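Local coordinates for malonyl CoA-acyl carrier protein transacylase (Staphylococcus aureus, PDB 3IM9), which catalyses transfer of the malonyl group from malonyl-CoA to holo acyl carrier protein, the step that supplies malonyl-ACP for fatty acid biosynthesis, at residues A[73-78]-A[114-119]; A[137-142]-A[172-177]; A[164-169]-A[205-210]. All blocks are in the same frame, centred on the assembly; numbering follows the deposited sequence.

Interaction 1. Residues A[73-78]-A[114-119]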
ATOM      1  N   ALA A  73      -5.609  10.275  -2.863  1.00  8.02           N
ATOM      2  CA  ALA A  73      -4.488  11.005  -3.488  1.00  9.45           C
ATOM      3  C   ALA A  73      -3.419  10.080  -4.053  1.00  9.17           C
ATOM      4  O   ALA A  73      -2.945  10.268  -5.171  1.00  9.93           O
ATOM      5  CB  ALA A  73      -3.863  11.891  -2.365  1.00  9.10           C
ATOM      6  N   LEU A  74      -3.059   9.031  -3.337  1.00  8.71           N
ATOM      7  CA  LEU A  74      -2.048   8.093  -3.780  1.00  9.52           C
ATOM      8  C   LEU A  74      -2.583   7.286  -4.958  1.00  8.38           C
ATOM      9  O   LEU A  74      -1.812   7.068  -5.902  1.00  9.10           O
ATOM     10  CB  LEU A  74      -1.693   7.145  -2.615  1.00  9.95           C
ATOM     11  CG  LEU A  74      -0.799   7.759  -1.528  1.00 10.90           C
ATOM     12  CD1 LEU A  74      -0.918   6.947  -0.211  1.00 12.67           C
ATOM     13  CD2 LEU A  74       0.656   7.827  -1.978  1.00 13.25           C
ATOM     14  N   LEU A  75      -3.818   6.770  -4.847  1.00  9.21           N
ATOM     15  CA  LEU A  75      -4.377   6.062  -6.010  1.00  9.77           C
ATOM     16  C   LEU A  75      -4.357   6.927  -7.261  1.00  9.54           C
ATOM     17  O   LEU A  75      -4.020   6.413  -8.354  1.00  9.06           O
ATOM     18  CB  LEU A  75      -5.816   5.603  -5.664  1.00  7.22           C
ATOM     19  CG  LEU A  75      -6.415   4.737  -6.781  1.00 10.61           C
ATOM     20  CD1 LEU A  75      -6.031   3.292  -6.560  1.00 12.68           C
ATOM     21  CD2 LEU A  75      -7.930   4.847  -6.676  1.00 10.63           C
ATOM     22  N   THR A  76      -4.745   8.208  -7.086  1.00  9.88           N
ATOM     23  CA  THR A  76      -4.830   9.095  -8.231  1.00 10.98           C
ATOM     24  C   THR A  76      -3.439   9.328  -8.818  1.00  9.55           C
ATOM     25  O   THR A  76      -3.244   9.243 -10.071  1.00 11.11           O
ATOM     26  CB  THR A  76      -5.395  10.408  -7.793  1.00  9.82           C
ATOM     27  OG1 THR A  76      -6.767  10.123  -7.405  1.00 11.73           O
ATOM     28  CG2 THR A  76      -5.441  11.422  -8.960  1.00 10.29           C
ATOM     29  N   HIS A  77      -2.408   9.559  -7.993  1.00  8.95           N
ATOM     30  CA  HIS A  77      -1.065   9.828  -8.511  1.00  9.36           C
ATOM     31  C   HIS A  77      -0.516   8.590  -9.215  1.00 10.12           C
ATOM     32  O   HIS A  77      -0.055   8.671 -10.368  1.00 11.27           O
ATOM     33  CB  HIS A  77      -0.173  10.183  -7.325  1.00  8.70           C
ATOM     34  CG  HIS A  77       1.197  10.701  -7.712  1.00 10.82           C
ATOM     35  ND1 HIS A  77       1.650  10.952  -9.002  1.00 16.68           N
ATOM     36  CD2 HIS A  77       2.184  11.029  -6.860  1.00  7.80           C
ATOM     37  CE1 HIS A  77       2.888  11.455  -8.903  1.00 10.49           C
ATOM     38  NE2 HIS A  77       3.229  11.472  -7.608  1.00 15.12           N
ATOM     39  N   SER A  78      -0.601   7.415  -8.605  1.00  8.69           N
ATOM     40  CA  SER A  78      -0.090   6.209  -9.214  1.00  9.45           C
ATOM     41  C   SER A  78      -0.845   5.877 -10.510  1.00  8.45           C
ATOM     42  O   SER A  78      -0.221   5.463 -11.500  1.00 10.70           O
ATOM     43  CB  SER A  78      -0.189   5.012  -8.248  1.00 10.46           C
ATOM     44  OG  SER A  78       0.817   5.130  -7.226  1.00 10.59           O
ATOM     45  N   ASP A 114     -14.232   3.750 -10.113  1.00 12.64           N
ATOM     46  CA  ASP A 114     -14.802   2.887  -9.038  1.00 11.58           C
ATOM     47  C   ASP A 114     -13.747   2.842  -7.876  1.00 10.20           C
ATOM     48  O   ASP A 114     -14.138   2.977  -6.690  1.00 11.33           O
ATOM     49  CB  ASP A 114     -15.037   1.429  -9.503  1.00 11.13           C
ATOM     50  CG  ASP A 114     -16.190   1.312 -10.515  1.00 14.99           C
ATOM     51  OD1 ASP A 114     -16.838   2.302 -10.812  1.00 15.14           O
ATOM     52  OD2 ASP A 114     -16.424   0.135 -10.896  1.00 18.11           O
ATOM     53  N   ALA A 115     -12.486   2.568  -8.203  1.00 10.09           N
ATOM     54  CA  ALA A 115     -11.418   2.440  -7.139  1.00 10.89           C
ATOM     55  C   ALA A 115     -11.215   3.709  -6.364  1.00  9.87           C
ATOM     56  O   ALA A 115     -11.005   3.665  -5.139  1.00 10.40           O
ATOM     57  CB  ALA A 115     -10.142   2.055  -7.795  1.00 11.15           C
ATOM     58  N   VAL A 116     -11.367   4.886  -6.991  1.00  9.98           N
ATOM     59  CA  VAL A 116     -11.101   6.145  -6.231  1.00  9.51           C
ATOM     60  C   VAL A 116     -12.227   6.372  -5.192  1.00  9.21           C
ATOM     61  O   VAL A 116     -12.015   6.821  -4.075  1.00 10.00           O
ATOM     62  CB  VAL A 116     -10.832   7.389  -7.159  1.00 10.95           C
ATOM     63  CG1 VAL A 116     -12.156   7.988  -7.705  1.00 12.71           C
ATOM     64  CG2 VAL A 116     -10.055   8.427  -6.352  1.00 11.55           C
ATOM     65  N   LYS A 117     -13.457   5.941  -5.578  1.00 10.53           N
ATOM     66  CA  LYS A 117     -14.581   6.043  -4.626  1.00 10.51           C
ATOM     67  C   LYS A 117     -14.397   5.003  -3.535  1.00 10.28           C
ATOM     68  O   LYS A 117     -14.619   5.347  -2.322  1.00 11.06           O
ATOM     69  CB  LYS A 117     -15.937   5.787  -5.360  1.00 11.01           C
ATOM     70  CG  LYS A 117     -16.241   6.834  -6.479  1.00  9.88           C
ATOM     71  CD  LYS A 117     -17.330   6.378  -7.408  1.00 12.36           C
ATOM     72  CE  LYS A 117     -17.659   7.497  -8.364  1.00 15.57           C
ATOM     73  NZ  LYS A 117     -18.642   6.949  -9.455  1.00 15.35           N
ATOM     74  N   ILE A 118     -13.962   3.803  -3.927  1.00 10.86           N
ATOM     75  CA  ILE A 118     -13.788   2.753  -2.931  1.00 10.69           C
ATOM     76  C   ILE A 118     -12.697   3.154  -1.877  1.00 10.68           C
ATOM     77  O   ILE A 118     -12.900   2.971  -0.655  1.00 12.24           O
ATOM     78  CB  ILE A 118     -13.381   1.427  -3.611  1.00 10.90           C
ATOM     79  CG1 ILE A 118     -14.723   0.925  -4.215  1.00 12.34           C
ATOM     80  CG2 ILE A 118     -12.844   0.410  -2.578  1.00 10.57           C
ATOM     81  CD1 ILE A 118     -14.457  -0.184  -5.218  1.00 12.17           C
ATOM     82  N   VAL A 119     -11.570   3.716  -2.355  1.00 11.08           N
ATOM     83  CA  VAL A 119     -10.520   3.996  -1.371  1.00 10.97           C
ATOM     84  C   VAL A 119     -10.836   5.261  -0.593  1.00 11.50           C
ATOM     85  O   VAL A 119     -10.390   5.399   0.599  1.00 10.71           O
ATOM     86  CB  VAL A 119      -9.109   4.102  -2.012  1.00  9.00           C
ATOM     87  CG1 VAL A 119      -8.745   2.784  -2.676  1.00 11.02           C
ATOM     88  CG2 VAL A 119      -8.895   5.328  -2.932  1.00 10.90           C
TER
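Leu75 drives a single methyl, CD2, into the face that Ala115, Val116 and Val119 present on the opposing helix, and nearly all the tight packing gathers round that atom. Leu75 CD2 lies 3.5 Å from the CA of Val116, closer than carbons usually come, and meets the CB of Ala115 at 3.7 Å and the CG2 of Val119 at 3.9 Å. With CG anti to the backbone N (chi1 -174°), the leucine reaches straight out from its helix. Alanine suits the receiving side because its short side chain lets the methyl approach the backbone itself. The segment axes pass 9.7 Å apart, their directions 157° apart, so the helices run roughly antiparallel. Helix 99-106, just after the probable nucleophile Ser97, packs on this pair, Leu75 against Ser102 and Val119 against Tyr101, a calcium ligand. Looser is the flank where Thr76 OG1 sits 3.8 Å from the CG2 of Val116, covered by helix 35-47. Lys117 points away from the contact and, like Asp114, is partly exposed; charged residues suit such places. The contact is carried almost entirely by carbon, with one hydroxyl at its edge bonded back to Pro72 O, so its stability should rest on shape fit and exclusion of water.

Interaction 2. Residues A[137-142]-A[172-177]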
ATOM      1  N   MET A 137      -0.194   2.769  15.932  1.00  9.42           N
ATOM      2  CA  MET A 137       0.805   1.875  15.216  1.00  8.49           C
ATOM      3  C   MET A 137       2.162   2.391  15.568  1.00  8.20           C
ATOM      4  O   MET A 137       2.346   3.581  15.869  1.00 10.28           O
ATOM      5  CB  MET A 137       0.613   1.856  13.699  1.00 10.24           C
ATOM      6  CG  MET A 137      -0.831   1.404  13.276  1.00  8.17           C
ATOM      7  SD  MET A 137      -0.944   1.505  11.503  1.00 12.71           S
ATOM      8  CE  MET A 137      -0.277  -0.094  11.053  1.00 12.10           C
ATOM      9  N   ALA A 138       3.162   1.475  15.495  1.00  9.09           N
ATOM     10  CA  ALA A 138       4.536   1.923  15.671  1.00  8.69           C
ATOM     11  C   ALA A 138       5.448   1.068  14.814  1.00  9.26           C
ATOM     12  O   ALA A 138       5.253  -0.131  14.680  1.00  9.12           O
ATOM     13  CB  ALA A 138       4.968   1.763  17.160  1.00  9.06           C
ATOM     14  N   ALA A 139       6.502   1.709  14.297  1.00 10.13           N
ATOM     15  CA  ALA A 139       7.493   0.919  13.530  1.00 10.01           C
ATOM     16  C   ALA A 139       8.570   0.394  14.486  1.00  8.85           C
ATOM     17  O   ALA A 139       9.215   1.165  15.176  1.00 10.77           O
ATOM     18  CB  ALA A 139       8.117   1.838  12.462  1.00 10.96           C
ATOM     19  N   VAL A 140       8.746  -0.918  14.451  1.00 10.35           N
ATOM     20  CA  VAL A 140       9.841  -1.535  15.276  1.00  9.35           C
ATOM     21  C   VAL A 140      11.004  -1.794  14.296  1.00 10.16           C
ATOM     22  O   VAL A 140      10.830  -2.542  13.296  1.00 10.34           O
ATOM     23  CB  VAL A 140       9.361  -2.817  15.914  1.00  9.10           C
ATOM     24  CG1 VAL A 140      10.527  -3.435  16.714  1.00 10.37           C
ATOM     25  CG2 VAL A 140       8.098  -2.601  16.768  1.00 11.18           C
ATOM     26  N   LEU A 141      12.152  -1.174  14.581  1.00 10.43           N
ATOM     27  CA  LEU A 141      13.263  -1.286  13.635  1.00 11.51           C
ATOM     28  C   LEU A 141      14.314  -2.143  14.307  1.00 14.39           C
ATOM     29  O   LEU A 141      14.614  -1.964  15.475  1.00 14.36           O
ATOM     30  CB  LEU A 141      13.838   0.060  13.287  1.00 11.89           C
ATOM     31  CG  LEU A 141      12.769   1.039  12.732  1.00 14.49           C
ATOM     32  CD1 LEU A 141      13.397   2.368  12.360  1.00 18.30           C
ATOM     33  CD2 LEU A 141      11.930   0.505  11.510  1.00 16.04           C
ATOM     34  N   GLY A 142      14.974  -2.972  13.509  1.00 14.21           N
ATOM     35  CA  GLY A 142      16.195  -3.644  13.979  1.00 15.52           C
ATOM     36  C   GLY A 142      15.985  -4.986  14.620  1.00 18.46           C
ATOM     37  O   GLY A 142      16.956  -5.588  15.135  1.00 19.10           O
ATOM     38  N   GLN A 172      12.297  -4.170   9.689  1.00 13.32           N
ATOM     39  CA  GLN A 172      11.271  -3.114   9.755  1.00 12.10           C
ATOM     40  C   GLN A 172       9.904  -3.811   9.808  1.00 11.47           C
ATOM     41  O   GLN A 172       9.391  -4.321   8.810  1.00 11.21           O
ATOM     42  CB  GLN A 172      11.345  -2.204   8.549  1.00 12.10           C
ATOM     43  CG  GLN A 172      10.237  -1.073   8.652  1.00 12.80           C
ATOM     44  CD  GLN A 172      10.231  -0.194   7.430  1.00 12.38           C
ATOM     45  OE1 GLN A 172      11.312   0.383   7.032  1.00 17.38           O
ATOM     46  NE2 GLN A 172       9.099   0.002   6.876  1.00 10.00           N
ATOM     47  N   ILE A 173       9.287  -3.831  11.016  1.00  9.95           N
ATOM     48  CA  ILE A 173       7.981  -4.462  11.265  1.00 10.89           C
ATOM     49  C   ILE A 173       7.145  -3.413  11.953  1.00 10.09           C
ATOM     50  O   ILE A 173       7.510  -2.966  13.025  1.00 10.72           O
ATOM     51  CB  ILE A 173       8.087  -5.739  12.175  1.00 10.41           C
ATOM     52  CG1 ILE A 173       9.086  -6.803  11.567  1.00 16.14           C
ATOM     53  CG2 ILE A 173       6.682  -6.335  12.378  1.00 11.07           C
ATOM     54  CD1 ILE A 173       8.826  -7.233  10.182  1.00 17.56           C
ATOM     55  N   VAL A 174       6.021  -3.026  11.319  1.00 10.70           N
ATOM     56  CA  VAL A 174       5.119  -2.109  12.008  1.00  9.93           C
ATOM     57  C   VAL A 174       4.139  -2.937  12.760  1.00  9.50           C
ATOM     58  O   VAL A 174       3.609  -3.885  12.225  1.00 10.23           O
ATOM     59  CB  VAL A 174       4.379  -1.229  10.938  1.00  8.76           C
ATOM     60  CG1 VAL A 174       3.484  -0.186  11.667  1.00 10.78           C
ATOM     61  CG2 VAL A 174       5.353  -0.455  10.045  1.00 11.53           C
ATOM     62  N   VAL A 175       3.922  -2.538  14.032  1.00  9.23           N
ATOM     63  CA  VAL A 175       2.968  -3.227  14.876  1.00  9.14           C
ATOM     64  C   VAL A 175       1.745  -2.289  15.109  1.00  8.14           C
ATOM     65  O   VAL A 175       1.824  -1.066  14.876  1.00  9.05           O
ATOM     66  CB  VAL A 175       3.532  -3.624  16.224  1.00  9.45           C
ATOM     67  CG1 VAL A 175       4.751  -4.624  15.960  1.00 10.59           C
ATOM     68  CG2 VAL A 175       4.038  -2.415  17.024  1.00  9.31           C
ATOM     69  N   SER A 176       0.618  -2.885  15.486  1.00  9.87           N
ATOM     70  CA  SER A 176      -0.621  -2.121  15.608  1.00  8.93           C
ATOM     71  C   SER A 176      -1.511  -2.667  16.687  1.00 10.30           C
ATOM     72  O   SER A 176      -1.523  -3.872  16.956  1.00 10.53           O
ATOM     73  CB  SER A 176      -1.345  -2.242  14.251  1.00 10.46           C
ATOM     74  OG  SER A 176      -2.508  -1.496  14.251  1.00 11.90           O
ATOM     75  N   GLY A 177      -2.282  -1.789  17.320  1.00  8.42           N
ATOM     76  CA  GLY A 177      -3.247  -2.307  18.326  1.00  8.44           C
ATOM     77  C   GLY A 177      -3.607  -1.223  19.314  1.00  8.38           C
ATOM     78  O   GLY A 177      -3.620  -0.010  18.989  1.00  8.79           O
TER
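Met137 and Val140 of strand 137-141, with Val175 of strand 172-176, bury the most surface in this antiparallel pairing, the two valines on one face of the sheet and the methionine on the other. Both are inner strands of the acyl transferase domain's mixed sheet, 135-141 flanked by 196-199 and 172-176 by 162-169. Met137 pairs with Ser176 at a non-hydrogen-bonded position, and Met137 CG packs 3.5 Å from the serine OG. The side chain then bends at chi3 (86°), so that CE crosses obliquely to Val174, the next residue on that face, 3.8 Å from its CG1. An unbranched, flexible methionine can thus cover both a small polar residue and a branched one. The serine hydroxyl is buried, but it bonds to the carbonyl of Phe206 in the loop that carries the probable catalytic histidine. On the other face Val140 CG2 meets Val175 CG1 at 4.0 Å, and both valines rest on Val148 of helix 145-155 and Leu185 of helix 179-188. Beta-branched valines suit the extended backbone. Ala138 and Val175 bond reciprocally, with Val175 N to Ala138 O at 2.8 Å, and Val140 and Ile173 do likewise, the Ile173 N to Val140 O bond being almost straight (175°). Backbone bonding therefore sets the register, while the side chains make one face an apolar seat for helices and give the other a polar link toward the active site.

Interaction 3. Residues A[164-169]-A[205-210]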
ATOM      1  N   PRO A 164       1.799  -7.720  14.906  1.00 10.20           N
ATOM      2  CA  PRO A 164       2.537  -7.295  13.687  1.00 10.93           C
ATOM      3  C   PRO A 164       1.485  -6.967  12.656  1.00 11.51           C
ATOM      4  O   PRO A 164       0.465  -7.712  12.469  1.00 13.60           O
ATOM      5  CB  PRO A 164       3.320  -8.582  13.301  1.00 12.49           C
ATOM      6  CG  PRO A 164       3.600  -9.302  14.673  1.00 13.73           C
ATOM      7  CD  PRO A 164       2.193  -9.100  15.356  1.00 11.12           C
ATOM      8  N   ALA A 165       1.699  -5.831  12.000  1.00 10.28           N
ATOM      9  CA  ALA A 165       0.752  -5.288  11.040  1.00 10.38           C
ATOM     10  C   ALA A 165       1.355  -5.179   9.645  1.00 11.17           C
ATOM     11  O   ALA A 165       0.809  -5.733   8.692  1.00 11.01           O
ATOM     12  CB  ALA A 165       0.246  -3.930  11.507  1.00 10.62           C
ATOM     13  N   ASN A 166       2.475  -4.470   9.511  1.00 11.10           N
ATOM     14  CA  ASN A 166       3.046  -4.316   8.195  1.00 11.05           C
ATOM     15  C   ASN A 166       4.399  -4.989   8.281  1.00 12.42           C
ATOM     16  O   ASN A 166       5.296  -4.559   8.993  1.00 12.42           O
ATOM     17  CB  ASN A 166       3.222  -2.815   7.751  1.00 11.00           C
ATOM     18  CG  ASN A 166       1.990  -1.986   7.692  1.00 11.63           C
ATOM     19  OD1 ASN A 166       2.133  -0.713   7.672  1.00 17.44           O
ATOM     20  ND2 ASN A 166       0.861  -2.519   7.560  1.00 11.82           N
ATOM     21  N   ILE A 167       4.557  -6.097   7.563  1.00 11.83           N
ATOM     22  CA  ILE A 167       5.772  -6.903   7.569  1.00 12.30           C
ATOM     23  C   ILE A 167       6.581  -6.467   6.328  1.00 11.81           C
ATOM     24  O   ILE A 167       6.330  -6.917   5.245  1.00 11.25           O
ATOM     25  CB  ILE A 167       5.416  -8.407   7.452  1.00 12.81           C
ATOM     26  CG1 ILE A 167       4.363  -8.835   8.523  1.00 19.43           C
ATOM     27  CG2 ILE A 167       6.680  -9.194   7.644  1.00 13.38           C
ATOM     28  CD1 ILE A 167       4.634  -8.529   9.917  1.00 24.92           C
ATOM     29  N   ASN A 168       7.413  -5.477   6.527  1.00 10.25           N
ATOM     30  CA  ASN A 168       7.976  -4.673   5.413  1.00  9.99           C
ATOM     31  C   ASN A 168       9.281  -5.168   4.856  1.00 12.09           C
ATOM     32  O   ASN A 168       9.390  -5.300   3.641  1.00 12.01           O
ATOM     33  CB  ASN A 168       8.059  -3.186   5.829  1.00 10.41           C
ATOM     34  CG  ASN A 168       6.670  -2.561   5.977  1.00  9.45           C
ATOM     35  OD1 ASN A 168       5.670  -3.127   5.534  1.00 11.11           O
ATOM     36  ND2 ASN A 168       6.636  -1.344   6.536  1.00 11.56           N
ATOM     37  N   CYS A 169      10.290  -5.340   5.697  1.00 11.61           N
ATOM     38  CA  CYS A 169      11.587  -5.887   5.240  1.00 13.19           C
ATOM     39  C   CYS A 169      12.297  -6.365   6.483  1.00 14.00           C
ATOM     40  O   CYS A 169      11.867  -6.107   7.597  1.00 14.03           O
ATOM     41  CB  CYS A 169      12.412  -4.843   4.476  1.00 14.34           C
ATOM     42  SG  CYS A 169      12.993  -3.439   5.459  1.00 13.81           S
ATOM     43  N   PRO A 205      -5.742   1.635  14.752  1.00 10.05           N
ATOM     44  CA  PRO A 205      -4.951   0.438  14.889  1.00  9.76           C
ATOM     45  C   PRO A 205      -5.099  -0.335  13.568  1.00 10.03           C
ATOM     46  O   PRO A 205      -5.566  -1.453  13.501  1.00 10.74           O
ATOM     47  CB  PRO A 205      -5.597  -0.266  16.119  1.00  8.85           C
ATOM     48  CG  PRO A 205      -7.097   0.061  15.889  1.00  9.51           C
ATOM     49  CD  PRO A 205      -7.097   1.480  15.379  1.00 10.29           C
ATOM     50  N   PHE A 206      -4.558   0.269  12.506  1.00 10.06           N
ATOM     51  CA  PHE A 206      -4.752  -0.309  11.157  1.00 10.00           C
ATOM     52  C   PHE A 206      -4.036  -1.641  10.992  1.00  9.11           C
ATOM     53  O   PHE A 206      -2.969  -1.908  11.603  1.00 10.69           O
ATOM     54  CB  PHE A 206      -4.332   0.678  10.047  1.00 10.17           C
ATOM     55  CG  PHE A 206      -4.994   2.054  10.177  1.00 10.89           C
ATOM     56  CD1 PHE A 206      -6.315   2.175  10.656  1.00 10.03           C
ATOM     57  CD2 PHE A 206      -4.259   3.187   9.831  1.00 12.13           C
ATOM     58  CE1 PHE A 206      -6.919   3.483  10.808  1.00 14.01           C
ATOM     59  CE2 PHE A 206      -4.873   4.459   9.917  1.00 14.73           C
ATOM     60  CZ  PHE A 206      -6.178   4.573  10.438  1.00 14.92           C
ATOM     61  N   HIS A 207      -4.621  -2.501  10.174  1.00  9.85           N
ATOM     62  CA  HIS A 207      -4.071  -3.849   9.890  1.00 11.22           C
ATOM     63  C   HIS A 207      -3.877  -4.681  11.162  1.00 12.25           C
ATOM     64  O   HIS A 207      -3.044  -5.580  11.213  1.00 14.02           O
ATOM     65  CB  HIS A 207      -2.756  -3.779   9.049  1.00 11.01           C
ATOM     66  CG  HIS A 207      -3.029  -3.264   7.702  1.00  9.61           C
ATOM     67  ND1 HIS A 207      -3.782  -3.997   6.779  1.00  9.77           N
ATOM     68  CD2 HIS A 207      -2.775  -2.064   7.152  1.00 10.36           C
ATOM     69  CE1 HIS A 207      -3.860  -3.267   5.659  1.00 13.77           C
ATOM     70  NE2 HIS A 207      -3.290  -2.093   5.875  1.00 11.69           N
ATOM     71  N   SER A 208      -4.699  -4.405  12.159  1.00 11.51           N
ATOM     72  CA  SER A 208      -4.812  -5.297  13.355  1.00 12.07           C
ATOM     73  C   SER A 208      -6.243  -5.849  13.370  1.00 12.03           C
ATOM     74  O   SER A 208      -7.204  -5.343  12.699  1.00 12.42           O
ATOM     75  CB  SER A 208      -4.530  -4.490  14.627  1.00 10.71           C
ATOM     76  OG  SER A 208      -5.736  -3.780  15.040  1.00 11.30           O
ATOM     77  N   SER A 209      -6.419  -6.911  14.140  1.00 10.87           N
ATOM     78  CA  SER A 209      -7.750  -7.565  14.299  1.00 13.69           C
ATOM     79  C   SER A 209      -8.840  -6.588  14.833  1.00 13.17           C
ATOM     80  O   SER A 209     -10.052  -6.798  14.578  1.00 14.42           O
ATOM     81  CB  SER A 209      -7.578  -8.800  15.217  1.00 16.23           C
ATOM     82  OG  SER A 209      -7.129  -8.361  16.493  1.00 20.00           O
ATOM     83  N   LEU A 210      -8.422  -5.463  15.469  1.00 11.01           N
ATOM     84  CA  LEU A 210      -9.399  -4.468  15.876  1.00 12.59           C
ATOM     85  C   LEU A 210     -10.172  -3.850  14.697  1.00 12.14           C
ATOM     86  O   LEU A 210     -11.297  -3.413  14.897  1.00 12.77           O
ATOM     87  CB  LEU A 210      -8.739  -3.348  16.686  1.00 13.02           C
ATOM     88  CG  LEU A 210      -8.039  -3.813  18.035  1.00 14.34           C
ATOM     89  CD1 LEU A 210      -7.301  -2.675  18.628  1.00 14.01           C
ATOM     90  CD2 LEU A 210      -9.200  -4.287  18.945  1.00 19.38           C
TER
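His207, probably the catalytic histidine, sits at the third position of a type II turn (Pro205 to Ser208) with a positive phi of 57°, uncommon for a residue with a side chain, and from there meets Ala165 and Asn166. The CB of His207 lies 3.9 Å from the CB of Ala165, and that same Ala165 CB also rests 3.7 Å from the carbonyl O of His207. Alanine is small enough to let the turn backbone come this near the strand. Asn166 reaches the ring with ND2, 3.7 Å from CD2 of His207; the amide and imidazole planes stand 66° apart, and the approach is oblique. With CG anti to its carbonyl carbon (chi1 -67°), the histidine carries its ring beyond the turn, beside Asn166, where NE2 bonds to Ser97 OG and ND1 to the carbonyl of Ser259, consistent with a Ser-His pair whose ring is oriented by a backbone acceptor. Ser208 steadies the turn: Ser208 OG donates to Pro205 O at 2.8 Å and accepts from Leu210 N at 3.2 Å, the latter an ST turn. Ala165 and Asn166 both face Val174, forming a classic beta bulge on strand 162-169. That strand lies between strands 172-176 and 261-262, its Pro164 packing on helix 145-155, while the histidine loop leads from strand 196-199 to helix 215-222.

In the fold
From the N terminus, interaction 1 comes first, joining helices 67-84 and 112-128 and closing a loop that contains strand 92-95, Ser97 and helix 99-106. It closes before the others open. Helix 112-128 then leads into strand 135-141, where interaction 2 begins; interaction 3 opens at 164-169, before interaction 2 closes at 172-177, and itself closes at 205-210, so these two cross. Interaction 2 pairs two strands of the mixed sheet, and interaction 3 sets the His207 loop against a third. Interaction 1, which holds two helices together, lies on the opposite side of the chain's centre from both. Ser97, within the loop closed by interaction 1, meets His207 of interaction 3 where the two parts face each other.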